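Local coordinates for protein GH59 galactosidase (Clostridium cellulolyticum, PDB 2V4V) that binds xylose through a family 6 carbohydrate-binding module, the part described here of a larger family 59 glycoside hydrolase that probably acts on plant cell wall polysaccharides, at residues Y12-G17 / G36-Y41; G52-V57 / D94-V99; E67-S72 / V111-S116; G87-Y92 / L119-W124. All blocks are in the same frame, centred on the assembly; numbering follows the deposited sequence. Where two conformers were deposited one is given.

Contact 1. Residues Y12-G17 / G36-Y41; sequences YSNQSG and GDYTVY
Ser16 lays its CB over one face of the Tyr38 ring, 3.7 Å from the ring centroid and shifted toward the rim, a CH-pi contact. The ring is brought there by a Tyr38 CG set between the backbone N and the carbonyl carbon (chi1 63°). On the same side of the sheet, Asn14 CB runs beside Val40 CG2 at 3.8 Å, both side chains pointing the same way. The other side carries Gln15, Thr39 and the Tyr12 ring: Gln15 CB sits over the centre of that ring, and Thr39 CG2 comes within 4.0 Å of Tyr12 CD2. Holding these groups is an antiparallel pairing in which Ser16 and Tyr38 exchange two backbone bonds, the straighter being Ser16 N to Tyr38 O at 2.8 Å. Ser13 and Asn14 both face Val40, a classic beta bulge, with Ser13 N giving its hydrogen to Val40 O at 2.7 Å. At the far end a water joins Ser16 OG to Asp37 OD1, while Asp37 OD2 accepts from Glu34 N. Strand 14-16 forms one edge of the five-stranded sheet; strand 38-48 separates it from strand 105-113, on which Tyr38 and Val40 also pack.

Contact 2. Residues G52-V57 / D94-V99; sequences GFQARV and DAKCTV
Asp94 reaches two side chains of the neighbouring strand, one with each carboxylate oxygen. Its OD1 takes a nearly straight bond from Arg56 NH1 at 2.9 Å, a hydrogen bond that is also a salt bridge; the oxygen lies in the guanidinium plane, but the nitrogen stands 58° out of the carboxylate plane. Arg56 gets there by a bend at chi2 (70°), which turns its CD to within 3.3 Å of Asp94 OD1. The guanidinium is shared, since Arg56 NH2 also pairs with Glu25. OD2 accepts a weak bond from Gln54 NE2 at 3.1 Å, the amide plane being almost perpendicular to the carboxylate. Beneath these groups the backbones pair in antiparallel register: Ala55 with Ala95 and Phe53 with Cys97 are hydrogen-bonded pairs, each closed by two N-H to O bonds. Strand 91-98 is the edge strand of the four-stranded sheet, in the beta-sandwich characteristic of family 6 modules. The opposite face of the pairing turns inward and is apolar. Phe53 CB rests on Val99 CG2 at 3.7 Å and on Cys97 SG at 3.9 Å, the sulfur lying oblique to the ring in a sulfur-aromatic contact. Further along, Val57 CG2 meets Ala95 CB at 3.7 Å. Ile68 and Cys81, from the other sheet, pack against Phe53 and Cys97, and the Phe53 ring meets Phe127 edge-to-face.

Contact 3. Residues E67-S72 / V111-S116; sequences EIRLDS and VFKGDS
Glu67 and Val111 form an antiparallel hydrogen-bonded pair that joins strands 64-70 and 105-113, neighbours in the five-stranded sheet of the beta-sandwich. Two backbone bonds close it, Glu67 N to Val111 O at 2.8 Å and Val111 N to Glu67 O at 2.9 Å. The apolar part is slight: Arg69 CD approaches Val111 CG2 obliquely at 4.1 Å. Charge dominates the same face, where Glu67, Arg69 and Lys113 make a salt-bridge network. Arg69 is extended from CG to NE and grips the carboxylate side-on, its NE and NH2 both bonding to one oxygen, while NH1 is held by Gly75 O. Lys113 comes from across the contact, its chain bent at chi2 (-75°) and again at chi4, to put NZ 2.8 Å from Glu67 OE1. The negative charge probably offsets the repulsion between Arg69 NH2 and Lys113 NZ, which stand 4.5 Å apart. Glu67 OE1 thus accepts from three nitrogens, all lying well out of the carboxylate plane.

Contact 4. Residues G87-Y92 / L119-W124; sequences GDWQTY and LFNLNW. With NA (sodium ion), chain C; XYP (beta-D-xylopyranose), chain B.
Trp89 and Asn121 face each other with CA atoms 6.7 Å apart, where a type I turn from Asp88 to Thr91 brings its corner beside the start of strand 121-128. An Asx turn stiffens that corner, Asp88 OD2 accepting from Gln90 N. The Trp89 indole meets Phe120 at its edge, CZ3 lying 3.8 Å from Phe120 CA, and one face of the indole meets the sugar: C4 of the xylose sits over the ring centre, 3.8 Å from CD2. Asn121, its CG beside the backbone N and anti to the carbonyl carbon (chi1 -68°), points at the turn and crosses the tryptophan side chain at about a right angle, its amide end beside the xylose at hydroxyls O3 and O4. Deeper in, Tyr92 CE1 packs on Asn123 CB at 3.8 Å, the ring and amide planes 67° apart. Tyr92 OH donates to Gln90 OE1 at 2.8 Å, and Gln90 NE2 is held by Asp29. Asn123 binds the sodium ion through both O and OD1, each at 2.4 Å; Glu8, Glu10 and Glu28 with a water complete the site, and Asn123 ND2 bonds to Glu25. Together with Glu21, Gly31, Phe32 and Tyr118, Trp89 and Asn121 form the xylose pocket of this family 6 module, an aromatic platform flanked by polar groups.

Overall arrangement
From the N terminus, contact 1 closes first, returning strand 38-48 to strand 14-16 at the edge of the five-stranded sheet before any other contact opens. Contacts 2, 3 and 4 then interlock, for the segments of each alternate with those of the others: the chain passes 52-57, 67-72, 87-92, 94-99, 111-116 and finally 119-124. Contact 1 reaches contact 3 through probable backbone bonds of Gly36 and Asp37 with Phe112. Contact 2 belongs to the four-stranded sheet and packs on contact 3 through Ile68, across the sandwich. Contact 4 is tied to contact 2 by pairing of Arg56 with Asn123 and Trp124, and to contact 3 where Phe112 meets Phe120.

Contact 1. Residues Y12-G17 / G36-Y41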
loop_
_atom_site.group_PDB
_atom_site.type_symbol
_atom_site.label_atom_id
_atom_site.label_comp_id
_atom_site.label_asym_id
_atom_site.label_seq_id
_atom_site.Cartn_x
_atom_site.Cartn_y
_atom_site.Cartn_z
ATOM N N TYR A 12 -8.430 -0.158 -6.160
ATOM C CA TYR A 12 -8.652 -1.436 -5.452
ATOM C C TYR A 12 -9.885 -2.183 -5.955
ATOM O O TYR A 12 -10.871 -1.579 -6.403
ATOM C CB TYR A 12 -8.762 -1.227 -3.938
ATOM C CG TYR A 12 -9.828 -0.218 -3.578
ATOM C CD1 TYR A 12 -11.216 -0.574 -3.589
ATOM C CD2 TYR A 12 -9.486 1.084 -3.234
ATOM C CE1 TYR A 12 -12.186 0.359 -3.256
ATOM C CE2 TYR A 12 -10.484 2.032 -2.911
ATOM C CZ TYR A 12 -11.796 1.659 -2.912
ATOM O OH TYR A 12 -12.746 2.603 -2.583
ATOM N N SER A 13 -9.799 -3.506 -5.870
ATOM C CA SER A 13 -10.940 -4.408 -6.107
ATOM C C SER A 13 -11.924 -4.457 -4.933
ATOM O O SER A 13 -13.122 -4.696 -5.104
ATOM C CB SER A 13 -10.416 -5.839 -6.385
ATOM O OG SER A 13 -9.436 -5.782 -7.432
ATOM N N ASN A 14 -11.375 -4.259 -3.733
ATOM C CA ASN A 14 -12.117 -4.363 -2.479
ATOM C C ASN A 14 -11.375 -3.561 -1.400
ATOM O O ASN A 14 -10.156 -3.385 -1.501
ATOM C CB ASN A 14 -12.216 -5.848 -2.074
ATOM C CG ASN A 14 -12.963 -6.067 -0.767
ATOM O OD1 ASN A 14 -12.627 -6.972 -0.001
ATOM N ND2 ASN A 14 -13.976 -5.235 -0.502
ATOM N N GLN A 15 -12.083 -3.087 -0.376
ATOM C CA GLN A 15 -11.398 -2.361 0.718
ATOM C C GLN A 15 -12.163 -2.563 2.013
ATOM O O GLN A 15 -13.375 -2.845 1.999
ATOM C CB GLN A 15 -11.294 -0.862 0.407
ATOM C CG GLN A 15 -12.645 -0.192 0.187
ATOM C CD GLN A 15 -13.274 0.337 1.462
ATOM O OE1 GLN A 15 -12.638 0.432 2.507
ATOM N NE2 GLN A 15 -14.559 0.706 1.365
ATOM N N SER A 16 -11.453 -2.383 3.122
ATOM C CA SER A 16 -12.115 -2.333 4.400
ATOM C C SER A 16 -11.660 -1.111 5.178
ATOM O O SER A 16 -10.448 -0.985 5.497
ATOM C CB SER A 16 -11.795 -3.590 5.194
ATOM O OG SER A 16 -12.274 -3.489 6.528
ATOM N N GLY A 17 -12.626 -0.221 5.445
ATOM C CA GLY A 17 -12.394 0.867 6.414
ATOM C C GLY A 17 -11.882 2.198 5.888
ATOM O O GLY A 17 -11.750 3.172 6.654
ATOM N N GLY A 36 -5.643 -1.844 11.053
ATOM C CA GLY A 36 -6.551 -2.912 10.679
ATOM C C GLY A 36 -7.254 -2.703 9.337
ATOM O O GLY A 36 -7.797 -3.654 8.753
ATOM N N ASP A 37 -7.261 -1.466 8.824
ATOM C CA ASP A 37 -7.903 -1.211 7.524
ATOM C C ASP A 37 -7.072 -1.879 6.432
ATOM O O ASP A 37 -5.915 -2.205 6.664
ATOM C CB ASP A 37 -7.990 0.304 7.267
ATOM C CG ASP A 37 -8.995 1.032 8.193
ATOM O OD1 ASP A 37 -9.849 0.355 8.874
ATOM O OD2 ASP A 37 -8.881 2.297 8.199
ATOM N N TYR A 38 -7.661 -2.102 5.253
ATOM C CA TYR A 38 -6.858 -2.630 4.148
ATOM C C TYR A 38 -7.488 -2.341 2.793
ATOM O O TYR A 38 -8.665 -1.992 2.704
ATOM C CB TYR A 38 -6.609 -4.135 4.324
ATOM C CG TYR A 38 -7.861 -4.985 4.308
ATOM C CD1 TYR A 38 -8.473 -5.374 3.109
ATOM C CD2 TYR A 38 -8.403 -5.432 5.506
ATOM C CE1 TYR A 38 -9.627 -6.189 3.122
ATOM C CE2 TYR A 38 -9.548 -6.263 5.523
ATOM C CZ TYR A 38 -10.143 -6.628 4.337
ATOM O OH TYR A 38 -11.280 -7.446 4.434
ATOM N N THR A 39 -6.681 -2.467 1.744
ATOM C CA THR A 39 -7.210 -2.448 0.395
ATOM C C THR A 39 -6.715 -3.714 -0.292
ATOM O O THR A 39 -5.684 -4.288 0.110
ATOM C CB THR A 39 -6.760 -1.191 -0.438
ATOM O OG1 THR A 39 -5.341 -1.030 -0.359
ATOM C CG2 THR A 39 -7.448 0.079 0.056
ATOM N N VAL A 40 -7.419 -4.093 -1.358
ATOM C CA VAL A 40 -7.129 -5.351 -2.074
ATOM C C VAL A 40 -7.027 -5.067 -3.588
ATOM O O VAL A 40 -7.871 -4.339 -4.125
ATOM C CB VAL A 40 -8.276 -6.379 -1.908
ATOM C CG1 VAL A 40 -7.795 -7.766 -2.473
ATOM C CG2 VAL A 40 -8.813 -6.443 -0.474
ATOM N N TYR A 41 -6.024 -5.643 -4.252
ATOM C CA TYR A 41 -5.830 -5.496 -5.672
ATOM C C TYR A 41 -5.783 -6.910 -6.305
ATOM O O TYR A 41 -4.890 -7.610 -6.060
ATOM C CB TYR A 41 -4.524 -4.672 -5.933
ATOM C CG TYR A 41 -4.563 -3.382 -5.146
ATOM C CD1 TYR A 41 -4.204 -3.343 -3.823
ATOM C CD2 TYR A 41 -5.062 -2.245 -5.704
ATOM C CE1 TYR A 41 -4.330 -2.207 -3.097
ATOM C CE2 TYR A 41 -5.152 -1.097 -5.006
ATOM C CZ TYR A 41 -4.836 -1.069 -3.684
ATOM O OH TYR A 41 -4.973 0.090 -2.967
HETATM O O HOH W 1 -11.600 -1.744 8.637
HETATM O O HOH W 2 -11.480 2.340 9.881
#

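Contact 2. Residues G52-V57 / D94-V99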
loop_
_atom_site.group_PDB
_atom_site.type_symbol
_atom_site.label_atom_id
_atom_site.label_comp_id
_atom_site.label_asym_id
_atom_site.label_seq_id
_atom_site.Cartn_x
_atom_site.Cartn_y
_atom_site.Cartn_z
ATOM N N GLY A 52 11.245 -5.886 -4.419
ATOM C CA GLY A 52 10.977 -4.682 -3.639
ATOM C C GLY A 52 9.600 -4.095 -3.859
ATOM O O GLY A 52 8.877 -4.503 -4.749
ATOM N N PHE A 53 9.289 -3.080 -3.052
ATOM C CA PHE A 53 7.957 -2.407 -3.081
ATOM C C PHE A 53 8.192 -0.929 -2.772
ATOM O O PHE A 53 9.009 -0.591 -1.908
ATOM C CB PHE A 53 7.097 -3.041 -2.000
ATOM C CG PHE A 53 5.763 -2.347 -1.720
ATOM C CD1 PHE A 53 4.591 -2.743 -2.381
ATOM C CD2 PHE A 53 5.672 -1.382 -0.715
ATOM C CE1 PHE A 53 3.375 -2.180 -2.039
ATOM C CE2 PHE A 53 4.450 -0.806 -0.381
ATOM C CZ PHE A 53 3.300 -1.211 -1.054
ATOM N N GLN A 54 7.472 -0.075 -3.501
ATOM C CA GLN A 54 7.572 1.371 -3.363
ATOM C C GLN A 54 6.165 1.908 -3.258
ATOM O O GLN A 54 5.309 1.596 -4.105
ATOM C CB GLN A 54 8.306 1.939 -4.589
ATOM C CG GLN A 54 8.474 3.456 -4.641
ATOM C CD GLN A 54 8.944 3.934 -6.018
ATOM O OE1 GLN A 54 8.879 3.190 -7.015
ATOM N NE2 GLN A 54 9.372 5.194 -6.091
ATOM N N ALA A 55 5.921 2.704 -2.216
ATOM C CA ALA A 55 4.597 3.318 -2.045
ATOM C C ALA A 55 4.717 4.835 -1.913
ATOM O O ALA A 55 5.624 5.339 -1.234
ATOM C CB ALA A 55 3.929 2.761 -0.800
ATOM N N ARG A 56 3.788 5.540 -2.582
ATOM C CA ARG A 56 3.773 7.012 -2.528
ATOM C C ARG A 56 2.795 7.441 -1.426
ATOM O O ARG A 56 1.604 7.225 -1.569
ATOM C CB ARG A 56 3.337 7.556 -3.899
ATOM C CG ARG A 56 3.441 9.044 -4.048
ATOM C CD ARG A 56 4.923 9.460 -4.088
ATOM N NE ARG A 56 4.999 10.916 -4.195
ATOM C CZ ARG A 56 6.129 11.621 -4.104
ATOM N NH1 ARG A 56 7.304 10.993 -3.931
ATOM N NH2 ARG A 56 6.071 12.953 -4.178
ATOM N N VAL A 57 3.333 7.950 -0.323
ATOM C CA VAL A 57 2.561 8.097 0.916
ATOM C C VAL A 57 2.738 9.457 1.577
ATOM O O VAL A 57 3.776 10.119 1.398
ATOM C CB VAL A 57 2.988 7.059 1.960
ATOM C CG1 VAL A 57 2.418 5.658 1.608
ATOM C CG2 VAL A 57 4.517 7.032 2.071
ATOM N N ASP A 94 8.349 8.740 -0.841
ATOM C CA ASP A 94 8.416 7.330 -1.217
ATOM C C ASP A 94 8.802 6.487 0.001
ATOM O O ASP A 94 9.860 6.684 0.630
ATOM C CB ASP A 94 9.465 7.103 -2.306
ATOM C CG ASP A 94 9.109 7.737 -3.658
ATOM O OD1 ASP A 94 7.951 8.131 -3.933
ATOM O OD2 ASP A 94 10.032 7.774 -4.506
ATOM N N ALA A 95 7.944 5.531 0.329
ATOM C CA ALA A 95 8.268 4.543 1.367
ATOM C C ALA A 95 8.667 3.289 0.615
ATOM O O ALA A 95 8.080 2.982 -0.460
ATOM C CB ALA A 95 7.050 4.299 2.281
ATOM N N LYS A 96 9.649 2.542 1.126
ATOM C CA LYS A 96 10.174 1.429 0.331
ATOM C C LYS A 96 10.553 0.268 1.267
ATOM O O LYS A 96 10.995 0.501 2.398
ATOM C CB LYS A 96 11.442 1.903 -0.410
ATOM C CG LYS A 96 11.077 2.948 -1.500
ATOM C CD LYS A 96 12.283 3.654 -2.097
ATOM C CE LYS A 96 12.766 4.809 -1.202
ATOM N NZ LYS A 96 13.788 5.620 -1.958
ATOM N N CYS A 97 10.447 -0.951 0.737
ATOM C CA CYS A 97 10.894 -2.126 1.479
ATOM C C CYS A 97 11.266 -3.266 0.525
ATOM O O CYS A 97 10.932 -3.242 -0.694
ATOM C CB CYS A 97 9.855 -2.619 2.486
ATOM S SG CYS A 97 8.326 -3.229 1.663
ATOM N N THR A 98 11.985 -4.239 1.075
ATOM C CA THR A 98 12.219 -5.440 0.311
ATOM C C THR A 98 11.008 -6.369 0.379
ATOM O O THR A 98 10.163 -6.288 1.285
ATOM C CB THR A 98 13.454 -6.191 0.837
ATOM O OG1 THR A 98 13.281 -6.497 2.221
ATOM C CG2 THR A 98 14.722 -5.351 0.629
ATOM N N VAL A 99 10.956 -7.304 -0.562
ATOM C CA VAL A 99 9.826 -8.235 -0.653
ATOM C C VAL A 99 10.421 -9.611 -0.885
ATOM O O VAL A 99 11.396 -9.749 -1.640
ATOM C CB VAL A 99 8.925 -7.806 -1.824
ATOM C CG1 VAL A 99 7.859 -8.846 -2.199
ATOM C CG2 VAL A 99 8.248 -6.482 -1.385
#

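Contact 3. Residues E67-S72 / V111-S116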
loop_
_atom_site.group_PDB
_atom_site.type_symbol
_atom_site.label_atom_id
_atom_site.label_comp_id
_atom_site.label_asym_id
_atom_site.label_seq_id
_atom_site.Cartn_x
_atom_site.Cartn_y
_atom_site.Cartn_z
ATOM N N GLU A 67 1.542 -3.793 5.576
ATOM C CA GLU A 67 1.833 -5.213 5.466
ATOM C C GLU A 67 1.351 -5.684 4.117
ATOM O O GLU A 67 0.191 -5.441 3.738
ATOM C CB GLU A 67 1.143 -5.999 6.583
ATOM C CG GLU A 67 1.844 -5.793 7.935
ATOM C CD GLU A 67 1.237 -6.622 9.082
ATOM O OE1 GLU A 67 0.168 -7.199 8.895
ATOM O OE2 GLU A 67 1.860 -6.646 10.171
ATOM N N ILE A 68 2.227 -6.362 3.383
ATOM C CA ILE A 68 1.855 -6.795 2.046
ATOM C C ILE A 68 1.575 -8.301 2.141
ATOM O O ILE A 68 2.519 -9.079 2.314
ATOM C CB ILE A 68 3.010 -6.598 1.048
ATOM C CG1 ILE A 68 3.444 -5.128 1.004
ATOM C CG2 ILE A 68 2.606 -7.023 -0.362
ATOM C CD1 ILE A 68 4.896 -4.943 0.572
ATOM N N ARG A 69 0.285 -8.677 1.997
ATOM C CA ARG A 69 -0.126 -10.047 2.226
ATOM C C ARG A 69 -0.789 -10.609 0.957
ATOM O O ARG A 69 -1.374 -9.867 0.171
ATOM C CB ARG A 69 -1.119 -10.110 3.393
ATOM C CG ARG A 69 -0.402 -9.873 4.749
ATOM C CD ARG A 69 -1.363 -9.880 5.938
ATOM N NE ARG A 69 -0.647 -9.575 7.167
ATOM C CZ ARG A 69 0.085 -10.454 7.862
ATOM N NH1 ARG A 69 0.204 -11.742 7.468
ATOM N NH2 ARG A 69 0.705 -10.047 8.989
ATOM N N LEU A 70 -0.628 -11.923 0.729
ATOM C CA LEU A 70 -1.169 -12.500 -0.489
ATOM C C LEU A 70 -2.430 -13.288 -0.217
ATOM O O LEU A 70 -2.491 -14.136 0.671
ATOM C CB LEU A 70 -0.128 -13.421 -1.138
ATOM C CG LEU A 70 1.156 -12.750 -1.608
ATOM C CD1 LEU A 70 2.124 -13.800 -2.230
ATOM C CD2 LEU A 70 0.891 -11.590 -2.560
ATOM N N ASP A 71 -3.421 -13.012 -1.054
ATOM C CA ASP A 71 -4.627 -13.811 -1.200
ATOM C C ASP A 71 -5.688 -13.752 -0.088
ATOM O O ASP A 71 -6.774 -14.151 -0.282
ATOM C CB ASP A 71 -4.278 -15.229 -1.667
ATOM C CG ASP A 71 -3.524 -15.225 -3.016
ATOM O OD1 ASP A 71 -3.954 -14.524 -3.911
ATOM O OD2 ASP A 71 -2.567 -15.971 -3.076
ATOM N N SER A 72 -5.313 -13.246 1.061
ATOM C CA SER A 72 -6.308 -12.885 2.087
ATOM C C SER A 72 -5.721 -11.834 3.024
ATOM O O SER A 72 -4.486 -11.637 3.061
ATOM C CB SER A 72 -6.721 -14.127 2.882
ATOM O OG SER A 72 -5.597 -14.699 3.549
ATOM N N VAL A 111 -2.372 -4.181 4.076
ATOM C CA VAL A 111 -3.014 -4.182 5.378
ATOM C C VAL A 111 -2.282 -3.164 6.246
ATOM O O VAL A 111 -1.057 -3.204 6.392
ATOM C CB VAL A 111 -3.005 -5.578 6.043
ATOM C CG1 VAL A 111 -3.749 -5.527 7.391
ATOM C CG2 VAL A 111 -3.660 -6.620 5.103
ATOM N N PHE A 112 -3.023 -2.175 6.751
ATOM C CA PHE A 112 -2.379 -1.004 7.343
ATOM C C PHE A 112 -2.338 -1.172 8.844
ATOM O O PHE A 112 -3.376 -1.361 9.483
ATOM C CB PHE A 112 -3.170 0.256 6.943
ATOM C CG PHE A 112 -3.420 0.341 5.442
ATOM C CD1 PHE A 112 -2.330 0.222 4.552
ATOM C CD2 PHE A 112 -4.694 0.505 4.937
ATOM C CE1 PHE A 112 -2.539 0.272 3.153
ATOM C CE2 PHE A 112 -4.937 0.589 3.557
ATOM C CZ PHE A 112 -3.850 0.473 2.654
ATOM N N LYS A 113 -1.132 -1.096 9.409
ATOM C CA LYS A 113 -0.992 -1.360 10.836
ATOM C C LYS A 113 -0.206 -0.250 11.525
ATOM O O LYS A 113 0.720 0.323 10.941
ATOM C CB LYS A 113 -0.266 -2.699 11.052
ATOM C CG LYS A 113 -1.004 -3.900 10.468
ATOM C CD LYS A 113 -2.208 -4.306 11.300
ATOM C CE LYS A 113 -2.749 -5.714 10.930
ATOM N NZ LYS A 113 -1.763 -6.880 10.923
ATOM N N GLY A 114 -0.562 0.064 12.765
ATOM C CA GLY A 114 0.237 1.050 13.472
ATOM C C GLY A 114 -0.344 1.379 14.828
ATOM O O GLY A 114 -1.099 0.599 15.404
ATOM N N ASP A 115 -0.014 2.582 15.262
ATOM C CA ASP A 115 -0.448 3.170 16.522
ATOM C C ASP A 115 -1.932 3.570 16.384
ATOM O O ASP A 115 -2.618 3.231 15.387
ATOM C CB ASP A 115 0.463 4.401 16.786
ATOM C CG ASP A 115 0.635 4.737 18.260
ATOM O OD1 ASP A 115 -0.366 4.663 19.007
ATOM O OD2 ASP A 115 1.787 5.105 18.660
ATOM N N SER A 116 -2.439 4.267 17.395
ATOM C CA SER A 116 -3.802 4.820 17.383
ATOM C C SER A 116 -3.872 5.963 16.341
ATOM O O SER A 116 -2.839 6.523 15.926
ATOM C CB SER A 116 -4.055 5.451 18.759
ATOM O OG SER A 116 -3.043 6.454 18.994
#

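Contact 4. Residues G87-Y92 / L119-W124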
loop_
_atom_site.group_PDB
_atom_site.type_symbol
_atom_site.label_atom_id
_atom_site.label_comp_id
_atom_site.label_asym_id
_atom_site.label_seq_id
_atom_site.Cartn_x
_atom_site.Cartn_y
_atom_site.Cartn_z
ATOM N N GLY A 87 4.698 15.357 7.756
ATOM C CA GLY A 87 4.290 16.672 8.257
ATOM C C GLY A 87 2.944 17.187 7.723
ATOM O O GLY A 87 2.470 18.268 8.157
ATOM N N ASP A 88 2.365 16.495 6.746
ATOM C CA ASP A 88 1.114 16.980 6.183
ATOM C C ASP A 88 0.411 15.839 5.479
ATOM O O ASP A 88 1.075 15.021 4.861
ATOM C CB ASP A 88 1.405 18.095 5.183
ATOM C CG ASP A 88 0.145 18.845 4.770
ATOM O OD1 ASP A 88 -0.207 19.804 5.495
ATOM O OD2 ASP A 88 -0.474 18.480 3.753
ATOM N N TRP A 89 -0.931 15.807 5.544
ATOM C CA TRP A 89 -1.672 14.738 4.873
ATOM C C TRP A 89 -1.545 14.729 3.360
ATOM O O TRP A 89 -1.914 13.732 2.727
ATOM C CB TRP A 89 -3.175 14.817 5.198
ATOM C CG TRP A 89 -3.474 14.441 6.630
ATOM C CD1 TRP A 89 -4.050 15.232 7.598
ATOM C CD2 TRP A 89 -3.187 13.178 7.265
ATOM N NE1 TRP A 89 -4.134 14.543 8.798
ATOM C CE2 TRP A 89 -3.610 13.281 8.624
ATOM C CE3 TRP A 89 -2.589 11.985 6.834
ATOM C CZ2 TRP A 89 -3.483 12.215 9.534
ATOM C CZ3 TRP A 89 -2.491 10.903 7.746
ATOM C CH2 TRP A 89 -2.905 11.044 9.084
ATOM N N GLN A 90 -1.078 15.839 2.791
ATOM C CA GLN A 90 -0.971 15.945 1.327
ATOM C C GLN A 90 0.431 16.342 0.824
ATOM O O GLN A 90 0.564 16.851 -0.284
ATOM C CB GLN A 90 -2.067 16.888 0.777
ATOM C CG GLN A 90 -3.501 16.397 1.033
ATOM C CD GLN A 90 -3.839 15.120 0.231
ATOM O OE1 GLN A 90 -3.175 14.799 -0.776
ATOM N NE2 GLN A 90 -4.876 14.409 0.665
ATOM N N THR A 91 1.467 16.039 1.632
ATOM C CA THR A 91 2.853 16.140 1.192
ATOM C C THR A 91 3.410 14.719 1.178
ATOM O O THR A 91 3.473 14.084 2.236
ATOM C CB THR A 91 3.639 16.973 2.186
ATOM O OG1 THR A 91 3.135 18.325 2.167
ATOM C CG2 THR A 91 5.146 16.926 1.873
ATOM N N TYR A 92 3.696 14.229 -0.033
ATOM C CA TYR A 92 4.027 12.804 -0.246
ATOM C C TYR A 92 5.522 12.565 -0.331
ATOM O O TYR A 92 6.302 13.454 -0.680
ATOM C CB TYR A 92 3.310 12.219 -1.469
ATOM C CG TYR A 92 1.808 12.218 -1.305
ATOM C CD1 TYR A 92 1.118 11.041 -1.039
ATOM C CD2 TYR A 92 1.074 13.435 -1.350
ATOM C CE1 TYR A 92 -0.252 11.024 -0.866
ATOM C CE2 TYR A 92 -0.321 13.444 -1.176
ATOM C CZ TYR A 92 -0.979 12.227 -0.899
ATOM O OH TYR A 92 -2.359 12.161 -0.703
ATOM N N LEU A 119 -3.108 6.816 10.087
ATOM C CA LEU A 119 -1.727 6.408 9.863
ATOM C C LEU A 119 -1.038 7.150 8.690
ATOM O O LEU A 119 0.039 7.788 8.870
ATOM C CB LEU A 119 -1.655 4.891 9.634
ATOM C CG LEU A 119 -2.308 4.047 10.744
ATOM C CD1 LEU A 119 -2.104 2.632 10.381
ATOM C CD2 LEU A 119 -1.779 4.293 12.133
ATOM N N PHE A 120 -1.602 7.019 7.488
ATOM C CA PHE A 120 -0.989 7.672 6.311
ATOM C C PHE A 120 -2.025 7.618 5.195
ATOM O O PHE A 120 -3.084 6.932 5.346
ATOM C CB PHE A 120 0.289 6.922 5.846
ATOM C CG PHE A 120 0.158 5.377 5.895
ATOM C CD1 PHE A 120 -0.561 4.663 4.930
ATOM C CD2 PHE A 120 0.701 4.665 6.989
ATOM C CE1 PHE A 120 -0.703 3.246 5.062
ATOM C CE2 PHE A 120 0.574 3.281 7.114
ATOM C CZ PHE A 120 -0.110 2.579 6.149
ATOM N N ASN A 121 -1.768 8.416 4.151
ATOM C CA ASN A 121 -2.556 8.390 2.896
ATOM C C ASN A 121 -1.680 7.704 1.831
ATOM O O ASN A 121 -0.441 7.895 1.826
ATOM C CB ASN A 121 -2.870 9.819 2.420
ATOM C CG ASN A 121 -3.831 10.550 3.322
ATOM O OD1 ASN A 121 -3.903 11.816 3.324
ATOM N ND2 ASN A 121 -4.542 9.790 4.129
ATOM N N LEU A 122 -2.322 6.954 0.922
ATOM C CA LEU A 122 -1.569 6.183 -0.093
ATOM C C LEU A 122 -2.051 6.642 -1.452
ATOM O O LEU A 122 -3.234 6.542 -1.736
ATOM C CB LEU A 122 -1.808 4.662 0.089
ATOM C CG LEU A 122 -1.226 3.712 -0.953
ATOM C CD1 LEU A 122 0.337 3.712 -0.896
ATOM C CD2 LEU A 122 -1.750 2.314 -0.616
ATOM N N ASN A 123 -1.124 7.149 -2.270
ATOM C CA ASN A 123 -1.463 7.633 -3.592
ATOM C C ASN A 123 -1.401 6.500 -4.635
ATOM O O ASN A 123 -2.379 6.184 -5.322
ATOM C CB ASN A 123 -0.509 8.793 -3.936
ATOM C CG ASN A 123 -0.759 9.394 -5.310
ATOM O OD1 ASN A 123 -1.658 8.964 -6.063
ATOM N ND2 ASN A 123 0.049 10.404 -5.660
ATOM N N TRP A 124 -0.258 5.820 -4.696
ATOM C CA TRP A 124 -0.048 4.708 -5.628
ATOM C C TRP A 124 1.088 3.838 -5.076
ATOM O O TRP A 124 1.743 4.221 -4.125
ATOM C CB TRP A 124 0.251 5.209 -7.062
ATOM C CG TRP A 124 1.424 6.121 -7.198
ATOM C CD1 TRP A 124 1.392 7.489 -7.226
ATOM C CD2 TRP A 124 2.809 5.760 -7.307
ATOM N NE1 TRP A 124 2.646 8.008 -7.355
ATOM C CE2 TRP A 124 3.540 6.963 -7.425
ATOM C CE3 TRP A 124 3.493 4.531 -7.388
ATOM C CZ2 TRP A 124 4.936 6.984 -7.552
ATOM C CZ3 TRP A 124 4.885 4.549 -7.492
ATOM C CH2 TRP A 124 5.581 5.773 -7.599
HETATM NA NA NA C . -3.674 7.717 -6.625
HETATM O O1 XYP B . -9.048 14.780 7.823
HETATM C C1 XYP B . -8.627 13.531 7.297
HETATM C C2 XYP B . -7.824 13.855 6.046
HETATM C C3 XYP B . -7.288 12.574 5.431
HETATM C C4 XYP B . -6.598 11.722 6.494
HETATM C C5 XYP B . -7.491 11.578 7.735
HETATM O O2 XYP B . -8.627 14.457 5.039
HETATM O O3 XYP B . -6.391 12.862 4.371
HETATM O O4 XYP B . -6.316 10.429 6.010
HETATM O O5 XYP B . -7.847 12.857 8.211
HETATM O O HOH W 3 -4.715 8.764 -8.612
#